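6-aminohexanoate-cyclic-dimer hydrolase (Arthrobacter sp., PDB 3A2Q) catalyses the hydrolysis of the cyclic dimer of 6-aminohexanoate, a by-product of nylon-6, to the linear dimer, as a member of the amidase family. Local coordinates at residues A[41-45]-A[156-162]; A[126-130]-A[396-400]; A[138-142]-A[180-184]; A[142-146]-A[393-397]; A[386-391]-A[420-425]. The protein carries 1 engineered substitution. All blocks are in the same frame, centred on the assembly; numbering follows the deposited sequence.

Interaction 1. Residues A[41-45]-A[156-162]; sequences EINAV and AAVAAAL
Ile42 and Leu162 meet tip to tip, CD1 of Ile42 lying 4.1 Å from CD1 of Leu162. The same Ile42 methyl also packs on Ala160, CD1 to CB 3.8 Å, at the point where helix 152-159 gives way to loop. Leu162 CD1 serves three partners: besides Ile42 it touches Ala44 CB and, at 3.9 Å, CG2 of Val45, whose side chain slides past the leucine in the opposite direction. Ala44 turns its methyl toward the helix, where it rests against the methyls of Ala156 (CB to CB 4.2 Å) and Ala157 (CB to CB 4.3 Å).

The reach of Ile42 follows from its first torsion, which sets CG1 between the backbone N and the carbonyl carbon (chi1 55°), with CD1 extended beyond. Leu162 is placed by a Schellman motif: Ala161, with positive phi, is its C-prime residue, and Leu162 N returns to Ala157 O at 2.9 Å. This folds the leucine back over the end of the helix. In segment 41-45 the N of Val45 donates to Asn39 OD1, and in 156-162 the O of Ala160 accepts from His34 NE2 of helix 24-42.

No hydrogen bond joins the two segments directly. Small alanine methyls let the backbones come close, Ala44 CA to Ala157 CA being 5.7 Å, and the join between the ends of helices 24-42 and 152-159 is a buried, purely apolar one.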
# COMPACT_ATOMS: atom_id res chain seq x y z
N GLU A 41 17.37 11.81 6.32
CA GLU A 41 18.06 11.02 5.31
C GLU A 41 17.15 10.33 4.29
O GLU A 41 17.57 10.08 3.16
CB GLU A 41 18.94 9.97 5.98
CG GLU A 41 20.04 10.54 6.84
CD GLU A 41 21.09 9.50 7.20
OE1 GLU A 41 21.77 9.00 6.28
OE2 GLU A 41 21.23 9.19 8.40
N ILE A 42 15.92 10.03 4.67
CA ILE A 42 15.02 9.34 3.76
C ILE A 42 13.82 10.15 3.24
O ILE A 42 13.18 9.74 2.27
CB ILE A 42 14.52 8.01 4.37
CG1 ILE A 42 13.86 8.27 5.73
CG2 ILE A 42 15.68 7.05 4.53
CD1 ILE A 42 13.29 7.02 6.38
N ASN A 43 13.53 11.28 3.87
CA ASN A 43 12.42 12.13 3.43
C ASN A 43 11.12 11.32 3.32
O ASN A 43 10.40 11.39 2.32
CB ASN A 43 12.78 12.77 2.08
CG ASN A 43 11.76 13.80 1.60
OD1 ASN A 43 11.23 14.58 2.39
ND2 ASN A 43 11.49 13.81 0.30
N ALA A 44 10.84 10.54 4.37
CA ALA A 44 9.64 9.70 4.43
C ALA A 44 8.45 10.46 5.00
O ALA A 44 7.39 10.53 4.38
CB ALA A 44 9.93 8.46 5.27
N VAL A 45 8.63 11.02 6.20
CA VAL A 45 7.59 11.81 6.85
C VAL A 45 7.74 13.23 6.33
O VAL A 45 8.74 13.89 6.62
CB VAL A 45 7.76 11.82 8.38
CG1 VAL A 45 6.70 12.72 9.01
CG2 VAL A 45 7.64 10.42 8.93
N ALA A 156 8.69 3.18 3.70
CA ALA A 156 10.02 3.54 4.19
C ALA A 156 9.99 3.88 5.67
O ALA A 156 10.88 3.49 6.43
CB ALA A 156 10.57 4.73 3.40
N ALA A 157 8.96 4.60 6.09
CA ALA A 157 8.82 5.00 7.49
C ALA A 157 8.81 3.78 8.40
O ALA A 157 9.54 3.73 9.39
CB ALA A 157 7.55 5.81 7.69
N VAL A 158 7.99 2.79 8.06
CA VAL A 158 7.91 1.58 8.87
C VAL A 158 9.21 0.78 8.81
O VAL A 158 9.63 0.20 9.81
CB VAL A 158 6.73 0.69 8.40
CG1 VAL A 158 6.71 -0.62 9.20
CG2 VAL A 158 5.42 1.44 8.60
N ALA A 159 9.85 0.76 7.65
CA ALA A 159 11.11 0.04 7.49
C ALA A 159 12.21 0.66 8.35
O ALA A 159 13.12 -0.04 8.80
CB ALA A 159 11.52 0.03 6.03
N ALA A 160 12.12 1.96 8.59
CA ALA A 160 13.11 2.69 9.38
C ALA A 160 12.66 2.90 10.82
O ALA A 160 13.27 3.67 11.56
CB ALA A 160 13.41 4.03 8.74
N ALA A 161 11.59 2.22 11.21
CA ALA A 161 11.06 2.30 12.57
C ALA A 161 10.59 3.69 13.01
O ALA A 161 10.63 4.00 14.20
CB ALA A 161 12.08 1.76 13.56
N LEU A 162 10.13 4.51 12.07
CA LEU A 162 9.64 5.83 12.44
C LEU A 162 8.26 5.64 13.07
O LEU A 162 7.70 6.55 13.69
CB LEU A 162 9.54 6.74 11.21
CG LEU A 162 10.79 6.82 10.33
CD1 LEU A 162 10.62 7.94 9.31
CD2 LEU A 162 12.03 7.06 11.18

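Interaction 2. Residues A[126-130]-A[396-400]; sequences QVTTE and IGELM
Gln126 comes near Met400 with its aliphatic part, CG to SD 4.3 Å, while its amide NE2 is bonded to Ser412 OG; the residue also lines the pocket of the bound 6-aminohexanoic acid. Val127 then meets Leu399 obliquely, its CG2 4.1 Å from CD1 of the leucine, and the side chain of Val127 lies about 4 Å from the bound ligand. Thr128 divides its two branches. Its CG2 packs between Leu399 CB and the sulfur of Met400 (CG2 to SD 4.0 Å), and OG1, placed opposite the backbone N (chi1 -172°), donates to Glu130 OE2 at 2.6 Å, with Ser146 OG as a further partner.

Glu130 buries more surface here than any other residue of the contact. Its chain runs extended beyond CG toward the backbone of Gly397, whose N donates to OE1 at 2.7 Å, on the syn side but 29° out of the carboxylate plane, with a bent N-H...O angle of 136°. The other oxygen, OE2, accepts Thr128 OG1 on the anti side and also a proton from a water at 2.7 Å; this water in turn accepts from Leu399 N. Ile396 CG2 lies against the carboxylate, and the doubly bent Met400 chain lays its CG beside Glu130 CB.

Both carboxylate oxygens are thus gripped in a buried setting, by a backbone N-H, a hydroxyl and a water. These three donors probably help to stabilise a negative charge on Glu130, and they tie the loop that brings Gln126 and Val127 to the bound 6-aminohexanoic acid to the 396-400 loop.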
# COMPACT_ATOMS: atom_id res chain seq x y z
N GLN A 126 2.30 7.36 -9.50
CA GLN A 126 3.54 6.69 -9.88
C GLN A 126 3.82 5.52 -8.96
O GLN A 126 3.23 5.43 -7.88
CB GLN A 126 4.74 7.65 -9.81
CG GLN A 126 4.70 8.88 -10.73
CD GLN A 126 4.72 8.53 -12.21
OE1 GLN A 126 5.26 7.50 -12.61
NE2 GLN A 126 4.12 9.39 -13.03
N VAL A 127 4.71 4.62 -9.37
CA VAL A 127 5.09 3.48 -8.53
C VAL A 127 6.47 3.71 -7.90
O VAL A 127 7.19 2.78 -7.55
CB VAL A 127 5.06 2.13 -9.29
CG1 VAL A 127 3.62 1.64 -9.39
CG2 VAL A 127 5.68 2.27 -10.67
N THR A 128 6.83 4.98 -7.79
CA THR A 128 8.05 5.39 -7.11
C THR A 128 7.56 6.63 -6.38
O THR A 128 6.52 7.17 -6.72
CB THR A 128 9.20 5.75 -8.06
OG1 THR A 128 10.38 5.96 -7.27
CG2 THR A 128 8.90 7.02 -8.84
N THR A 129 8.30 7.07 -5.37
CA THR A 129 7.87 8.23 -4.58
C THR A 129 8.89 9.35 -4.70
O THR A 129 9.71 9.56 -3.81
CB THR A 129 7.70 7.82 -3.10
OG1 THR A 129 6.80 6.71 -3.02
CG2 THR A 129 7.13 8.96 -2.27
N GLU A 130 8.82 10.07 -5.82
CA GLU A 130 9.73 11.17 -6.11
C GLU A 130 8.95 12.36 -6.68
O GLU A 130 9.18 12.79 -7.81
CB GLU A 130 10.79 10.70 -7.11
CG GLU A 130 11.63 9.54 -6.58
CD GLU A 130 12.39 8.80 -7.67
OE1 GLU A 130 13.04 9.47 -8.50
OE2 GLU A 130 12.34 7.55 -7.69
N ILE A 396 16.90 5.90 -7.60
CA ILE A 396 16.16 7.16 -7.54
C ILE A 396 16.35 7.86 -8.89
O ILE A 396 17.47 7.90 -9.42
CB ILE A 396 16.71 8.09 -6.43
CG1 ILE A 396 16.41 7.50 -5.05
CG2 ILE A 396 16.11 9.48 -6.56
CD1 ILE A 396 14.94 7.39 -4.74
N GLY A 397 15.27 8.39 -9.44
CA GLY A 397 15.35 9.09 -10.72
C GLY A 397 15.04 8.23 -11.94
O GLY A 397 14.58 8.74 -12.96
N GLU A 398 15.27 6.93 -11.82
CA GLU A 398 15.04 6.01 -12.93
C GLU A 398 13.62 6.00 -13.50
O GLU A 398 13.44 6.00 -14.72
CB GLU A 398 15.43 4.60 -12.49
CG GLU A 398 15.54 3.60 -13.62
CD GLU A 398 15.86 2.21 -13.12
OE1 GLU A 398 16.73 2.08 -12.23
OE2 GLU A 398 15.25 1.24 -13.62
N LEU A 399 12.60 6.00 -12.64
CA LEU A 399 11.23 5.94 -13.12
C LEU A 399 10.55 7.28 -13.45
O LEU A 399 9.46 7.30 -14.02
CB LEU A 399 10.36 5.14 -12.14
CG LEU A 399 10.77 3.68 -11.91
CD1 LEU A 399 9.66 2.94 -11.15
CD2 LEU A 399 11.02 2.99 -13.24
N MET A 400 11.19 8.39 -13.10
CA MET A 400 10.62 9.70 -13.39
C MET A 400 11.06 10.13 -14.79
O MET A 400 12.24 10.32 -15.06
CB MET A 400 11.08 10.74 -12.36
CG MET A 400 10.54 10.49 -10.96
SD MET A 400 8.73 10.43 -10.89
CE MET A 400 8.32 12.19 -10.81
O HOH W 1 12.92 5.83 -9.65

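Interaction 3. Residues A[138-142]-A[180-184]; sequences RNPWN and SVCGV
Val181 presents two atoms to Asn139: its carbonyl O accepts a proton from ND2 at 3.1 Å, and its CG1 lies 3.3 Å from the same ND2. The bond is nearly straight, 169° at the hydrogen, and the oxygen sits in the amide plane of Asn139, although the nitrogen stands above the plane of the Val181 carbonyl. Next along the helix end, Cys182 places SG 4.2 Å from Asn139 ND2 and offers its carbonyl O to the indole of Trp141. Trp141 NE1 donates to Cys182 O at 2.9 Å, with an angle of 142°; the oxygen is tilted from the ring plane, and the donor lies well above the carbonyl plane.

Gly183 ends the helix in a Schellman motif with positive phi. A side chain at this position would point toward the indole, and a CB would come tightly against Trp141 CZ2, so the glycine probably permits the close approach of the ring.

The amide of Asn139 is fixed at both ends. OD1 accepts from Trp141 N at 2.9 Å, forming an Asx turn, while ND2 is shared between Val181 O and Ser146 O. A leucine here, with no amide, would probably leave Val181 O and Ser146 O without this donor and free the loop at Trp141 to shift, its Asx turn gone.

Helix 176-182 thus docks its C-terminal end on the loop that precedes helix 152-159. Pro140 and Cys182 both pack on that helix, at Ala156 and Ala159 respectively, and Trp141 extends to Met442 of strand 435-442.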
# COMPACT_ATOMS: atom_id res chain seq x y z
N ARG A 138 13.77 8.26 -0.07
CA ARG A 138 14.83 7.30 -0.33
C ARG A 138 14.72 6.04 0.51
O ARG A 138 14.19 6.05 1.62
CB ARG A 138 16.18 7.98 -0.11
CG ARG A 138 16.40 9.16 -1.05
CD ARG A 138 17.69 9.93 -0.74
NE ARG A 138 17.96 10.96 -1.74
CZ ARG A 138 18.50 10.74 -2.93
NH1 ARG A 138 18.85 9.51 -3.29
NH2 ARG A 138 18.70 11.74 -3.78
N ASN A 139 15.25 4.95 -0.03
CA ASN A 139 15.20 3.65 0.62
C ASN A 139 16.18 3.48 1.77
O ASN A 139 17.39 3.64 1.61
CB ASN A 139 15.44 2.55 -0.42
CG ASN A 139 14.87 1.21 0.01
OD1 ASN A 139 15.16 0.73 1.10
ND2 ASN A 139 14.06 0.61 -0.85
N PRO A 140 15.66 3.16 2.97
CA PRO A 140 16.49 2.96 4.17
C PRO A 140 17.54 1.86 3.97
O PRO A 140 18.58 1.86 4.63
CB PRO A 140 15.48 2.59 5.24
CG PRO A 140 14.21 3.25 4.77
CD PRO A 140 14.23 3.02 3.29
N TRP A 141 17.27 0.93 3.06
CA TRP A 141 18.20 -0.16 2.79
C TRP A 141 19.32 0.28 1.86
O TRP A 141 20.40 -0.30 1.87
CB TRP A 141 17.46 -1.36 2.18
CG TRP A 141 16.41 -1.95 3.08
CD1 TRP A 141 15.14 -1.48 3.28
CD2 TRP A 141 16.55 -3.09 3.94
NE1 TRP A 141 14.49 -2.26 4.21
CE2 TRP A 141 15.33 -3.26 4.63
CE3 TRP A 141 17.59 -4.00 4.19
CZ2 TRP A 141 15.12 -4.28 5.56
CZ3 TRP A 141 17.38 -5.02 5.12
CH2 TRP A 141 16.16 -5.15 5.79
N ASN A 142 19.05 1.31 1.06
CA ASN A 142 20.02 1.86 0.11
C ASN A 142 19.49 3.21 -0.34
O ASN A 142 18.60 3.29 -1.18
CB ASN A 142 20.16 0.92 -1.09
CG ASN A 142 21.32 1.30 -1.98
OD1 ASN A 142 21.55 2.48 -2.25
ND2 ASN A 142 22.05 0.30 -2.45
N SER A 180 7.15 -4.47 -0.49
CA SER A 180 8.13 -5.37 -1.09
C SER A 180 9.51 -4.70 -1.16
O SER A 180 10.52 -5.26 -0.73
CB SER A 180 7.68 -5.77 -2.50
OG SER A 180 8.66 -6.57 -3.15
N VAL A 181 9.52 -3.49 -1.70
CA VAL A 181 10.75 -2.72 -1.88
C VAL A 181 11.42 -2.29 -0.57
O VAL A 181 12.65 -2.18 -0.52
CB VAL A 181 10.45 -1.46 -2.73
CG1 VAL A 181 11.66 -0.52 -2.75
CG2 VAL A 181 10.07 -1.88 -4.13
N CYS A 182 10.63 -2.07 0.48
CA CYS A 182 11.17 -1.64 1.76
C CYS A 182 11.28 -2.70 2.84
O CYS A 182 11.64 -2.40 3.98
CB CYS A 182 10.35 -0.46 2.30
SG CYS A 182 10.46 1.01 1.24
N GLY A 183 10.96 -3.95 2.50
CA GLY A 183 11.09 -5.02 3.48
C GLY A 183 10.14 -5.02 4.66
O GLY A 183 10.55 -5.32 5.79
N VAL A 184 8.88 -4.67 4.42
CA VAL A 184 7.89 -4.68 5.49
C VAL A 184 6.65 -5.42 4.98
O VAL A 184 6.60 -5.81 3.82
CB VAL A 184 7.50 -3.25 5.94
CG1 VAL A 184 8.72 -2.52 6.46
CG2 VAL A 184 6.87 -2.49 4.79

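Interaction 4. Residues A[142-146]-A[393-397]; sequences NLGRS and TPEIG
Arg145 begins by pointing away from segment 393-397, yet the bend at its second torsion (chi2 -68°) brings the rest of the chain back across it. Arg145 CD passes 3.7 Å from Thr393 O and runs near Glu395 CG, and Arg145 NH1 makes a weak bond to Thr393 O at 2.9 Å, strongly bent at 116°. The edge of the guanidinium faces Thr393 CB. A water links Arg145 NE to Glu395 OE2, so these opposite charges are joined through solvent, while NH2 forms a salt bridge with Asp445. An alanine in place of Arg145 would probably leave Asp445 without this charged mate and break the water link to Glu395.

Ile396 reaches in with its end, CD1 lying over the backbone of Arg145, 3.4 Å from Arg145 O. Ser146 sets its CB against Pro394 CG at 4.0 Å, while its OG bonds Gly148 N as well as Thr128 OG1.

Two backbone bonds hold the two loops together around a single beta bridge between Arg145 and Glu395: Ile396 N to Gly144 O, and Ser146 N to Pro394 O at 2.9 Å. The type I turn 142-145, with Asn142 OD1 accepting from Gly144 N in an Asx turn, presents Gly144 O to this bridge.

The contact joins the loop between strand 113-118 and helix 152-159 to the loop between strand 383-387 and helix 416-422, with Leu143 reaching helix 24-42.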
# COMPACT_ATOMS: atom_id res chain seq x y z
N ASN A 142 19.05 1.31 1.06
CA ASN A 142 20.02 1.86 0.11
C ASN A 142 19.49 3.21 -0.34
O ASN A 142 18.60 3.29 -1.18
CB ASN A 142 20.16 0.92 -1.09
CG ASN A 142 21.32 1.30 -1.98
OD1 ASN A 142 21.55 2.48 -2.25
ND2 ASN A 142 22.05 0.30 -2.45
N LEU A 143 20.05 4.29 0.21
CA LEU A 143 19.61 5.65 -0.10
C LEU A 143 19.59 6.06 -1.57
O LEU A 143 18.95 7.06 -1.93
CB LEU A 143 20.44 6.65 0.71
CG LEU A 143 20.33 6.44 2.23
CD1 LEU A 143 21.22 7.43 2.96
CD2 LEU A 143 18.87 6.60 2.66
N GLY A 144 20.27 5.31 -2.42
CA GLY A 144 20.26 5.65 -3.83
C GLY A 144 19.15 4.92 -4.56
O GLY A 144 19.01 5.07 -5.77
N ARG A 145 18.34 4.16 -3.82
CA ARG A 145 17.25 3.40 -4.42
C ARG A 145 15.86 3.93 -4.09
O ARG A 145 15.64 4.53 -3.04
CB ARG A 145 17.30 1.93 -3.98
CG ARG A 145 18.57 1.18 -4.33
CD ARG A 145 18.73 0.95 -5.83
NE ARG A 145 19.88 0.08 -6.06
CZ ARG A 145 19.81 -1.23 -6.30
NH1 ARG A 145 18.63 -1.84 -6.37
NH2 ARG A 145 20.92 -1.94 -6.45
N SER A 146 14.92 3.65 -4.98
CA SER A 146 13.53 4.03 -4.82
C SER A 146 12.91 3.25 -3.66
O SER A 146 13.49 2.27 -3.19
CB SER A 146 12.76 3.72 -6.11
OG SER A 146 11.35 3.80 -5.93
N THR A 393 14.98 -3.44 -7.56
CA THR A 393 14.53 -2.09 -7.21
C THR A 393 15.27 -1.01 -8.00
O THR A 393 16.50 -1.00 -8.07
CB THR A 393 14.69 -1.87 -5.70
OG1 THR A 393 13.83 -2.79 -5.01
CG2 THR A 393 14.32 -0.44 -5.31
N PRO A 394 14.52 -0.10 -8.63
CA PRO A 394 15.10 0.99 -9.43
C PRO A 394 15.85 2.03 -8.60
O PRO A 394 15.59 2.21 -7.41
CB PRO A 394 13.89 1.59 -10.14
CG PRO A 394 12.74 1.27 -9.23
CD PRO A 394 13.05 -0.14 -8.79
N GLU A 395 16.79 2.71 -9.24
CA GLU A 395 17.55 3.76 -8.56
C GLU A 395 16.68 5.02 -8.57
O GLU A 395 15.82 5.18 -9.44
CB GLU A 395 18.87 4.05 -9.29
CG GLU A 395 19.83 2.88 -9.35
CD GLU A 395 21.14 3.22 -10.03
OE1 GLU A 395 21.11 3.76 -11.16
OE2 GLU A 395 22.21 2.96 -9.45
N ILE A 396 16.90 5.90 -7.60
CA ILE A 396 16.16 7.16 -7.54
C ILE A 396 16.35 7.86 -8.89
O ILE A 396 17.47 7.90 -9.42
CB ILE A 396 16.71 8.09 -6.43
CG1 ILE A 396 16.41 7.50 -5.05
CG2 ILE A 396 16.11 9.48 -6.56
CD1 ILE A 396 14.94 7.39 -4.74
N GLY A 397 15.27 8.39 -9.44
CA GLY A 397 15.35 9.09 -10.72
C GLY A 397 15.04 8.23 -11.94
O GLY A 397 14.58 8.74 -12.96
O HOH W 2 16.74 -4.67 -6.01
O HOH W 3 22.11 2.06 -6.51

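Interaction 5. Residues A[386-391]-A[420-425]; sequences LPTVTR and QMLAFT
Thr390 and Gln420 carry the polar part of the contact. Gln420 O, near the end of helix 416-422, accepts twice from Thr390: from the hydroxyl OG1 at 2.6 Å, in the carbonyl plane on a lone pair, and from the backbone N at 3.2 Å, almost in line with the C=O bond. OG1 in turn accepts from Gln420 NE2 at 3.2 Å, in the plane of the amide, so the hydroxyl both gives and receives. Its position between the backbone N and carbonyl carbon (chi1 76°) makes this possible and sends CG2 the other way. A water adds a second polar link, donating to Thr388 O and Met421 O and accepting from Phe424 N at 2.9 Å.

The aromatic contact uses the other branch of Thr390. CG2 stands 3.5 Å over the centre of the Phe424 ring, 12° off the normal, a CH-pi interaction. Pro387 O comes to the ring edge, 3.4 Å from CD2, and has no hydrogen-bond partner although buried.

Among the apolar contacts, Leu386 CD1 lies 3.8 Å from Phe424 CD2, and Pro387 CD packs at CE2. The aliphatic part of Arg391 crosses Gln420 at about a right angle and sets CD 3.6 Å from Met421 SD; its charged end is held by Glu398.

The contact fastens the end of strand 383-387 to the end of helix 416-422. Strand 448-455 touches Leu386 and Thr425, helix 275-290 covers Pro387, and helix 176-182 packs on Val389 and Thr425.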
# COMPACT_ATOMS: atom_id res chain seq x y z
N LEU A 386 3.22 -15.69 -5.46
CA LEU A 386 3.98 -15.12 -6.56
C LEU A 386 4.78 -13.94 -6.04
O LEU A 386 4.47 -13.39 -4.98
CB LEU A 386 3.04 -14.66 -7.69
CG LEU A 386 2.15 -13.43 -7.45
CD1 LEU A 386 1.49 -13.04 -8.76
CD2 LEU A 386 1.10 -13.72 -6.39
N PRO A 387 5.84 -13.54 -6.77
CA PRO A 387 6.65 -12.40 -6.31
C PRO A 387 5.76 -11.16 -6.26
O PRO A 387 4.82 -11.05 -7.03
CB PRO A 387 7.72 -12.28 -7.39
CG PRO A 387 7.82 -13.67 -7.95
CD PRO A 387 6.39 -14.14 -7.99
N THR A 388 6.04 -10.24 -5.34
CA THR A 388 5.23 -9.03 -5.27
C THR A 388 5.60 -8.14 -6.46
O THR A 388 4.71 -7.63 -7.15
CB THR A 388 5.46 -8.26 -3.96
OG1 THR A 388 5.18 -9.12 -2.85
CG2 THR A 388 4.52 -7.05 -3.88
N VAL A 389 6.89 -7.97 -6.71
CA VAL A 389 7.35 -7.17 -7.85
C VAL A 389 8.13 -8.08 -8.80
O VAL A 389 8.55 -9.17 -8.41
CB VAL A 389 8.23 -5.98 -7.40
CG1 VAL A 389 7.43 -5.07 -6.49
CG2 VAL A 389 9.49 -6.46 -6.71
N THR A 390 8.32 -7.64 -10.04
CA THR A 390 8.98 -8.49 -11.03
C THR A 390 10.39 -8.10 -11.45
O THR A 390 10.98 -8.74 -12.33
CB THR A 390 8.14 -8.58 -12.31
OG1 THR A 390 8.28 -7.36 -13.06
CG2 THR A 390 6.68 -8.79 -11.97
N ARG A 391 10.94 -7.06 -10.82
CA ARG A 391 12.28 -6.58 -11.14
C ARG A 391 13.04 -6.12 -9.91
O ARG A 391 12.47 -5.99 -8.82
CB ARG A 391 12.17 -5.38 -12.09
CG ARG A 391 11.33 -4.26 -11.51
CD ARG A 391 11.56 -2.94 -12.23
NE ARG A 391 12.93 -2.46 -12.04
CZ ARG A 391 13.44 -1.41 -12.67
NH1 ARG A 391 12.70 -0.72 -13.53
NH2 ARG A 391 14.70 -1.04 -12.45
N GLN A 420 6.95 -3.15 -14.79
CA GLN A 420 7.46 -4.31 -14.05
C GLN A 420 7.30 -4.22 -12.54
O GLN A 420 7.36 -5.24 -11.85
CB GLN A 420 8.93 -4.57 -14.40
CG GLN A 420 9.11 -5.15 -15.79
CD GLN A 420 10.44 -5.89 -15.95
OE1 GLN A 420 11.32 -5.47 -16.70
NE2 GLN A 420 10.58 -7.00 -15.23
N MET A 421 7.08 -3.02 -12.02
CA MET A 421 6.89 -2.86 -10.58
C MET A 421 5.47 -3.30 -10.19
O MET A 421 5.27 -3.86 -9.11
CB MET A 421 7.07 -1.40 -10.17
CG MET A 421 8.45 -0.82 -10.42
SD MET A 421 9.72 -1.64 -9.47
CE MET A 421 9.42 -0.95 -7.84
N LEU A 422 4.50 -3.04 -11.06
CA LEU A 422 3.10 -3.35 -10.75
C LEU A 422 2.40 -4.47 -11.53
O LEU A 422 1.22 -4.73 -11.28
CB LEU A 422 2.27 -2.06 -10.85
CG LEU A 422 2.35 -1.26 -12.16
CD1 LEU A 422 1.66 -2.02 -13.29
CD2 LEU A 422 1.69 0.11 -11.98
N ALA A 423 3.10 -5.13 -12.45
CA ALA A 423 2.47 -6.18 -13.25
C ALA A 423 1.87 -7.34 -12.44
O ALA A 423 0.84 -7.89 -12.83
CB ALA A 423 3.46 -6.72 -14.28
N PHE A 424 2.50 -7.71 -11.33
CA PHE A 424 2.00 -8.81 -10.50
C PHE A 424 1.08 -8.35 -9.36
O PHE A 424 0.57 -9.19 -8.60
CB PHE A 424 3.17 -9.61 -9.92
CG PHE A 424 3.79 -10.59 -10.88
CD1 PHE A 424 3.58 -10.49 -12.25
CD2 PHE A 424 4.63 -11.59 -10.40
CE1 PHE A 424 4.20 -11.37 -13.14
CE2 PHE A 424 5.25 -12.48 -11.28
CZ PHE A 424 5.03 -12.37 -12.65
N THR A 425 0.86 -7.05 -9.22
CA THR A 425 -0.02 -6.57 -8.15
C THR A 425 -1.35 -6.03 -8.68
O THR A 425 -2.40 -6.24 -8.07
CB THR A 425 0.66 -5.46 -7.30
OG1 THR A 425 1.26 -4.50 -8.16
CG2 THR A 425 1.71 -6.06 -6.37
O HOH W 4 4.24 -6.45 -9.38

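All five contacts lie within the amidase region of the chain, and interactions 2, 3 and 4 share the loop between strand 113-118 and helix 152-159. Interactions 2 and 4, with centres about 8 Å apart, join this loop to the one after strand 383-387 and share Ile396 and Gly397; interactions 3 and 4 share Asn142. Interactions 1 and 3 have centres about 9 Å apart, the former bringing in helices 24-42 and 152-159. Interaction 5 follows interaction 1 along the chain, centres about 22 Å apart, and closes the long loop between strand 383-387 and helix 416-422. Glu398 of interaction 2 forms a salt bridge with Arg391 of interaction 5. Of the five, interaction 2 reaches the ligand pocket; the others join loops to surrounding helices and strands.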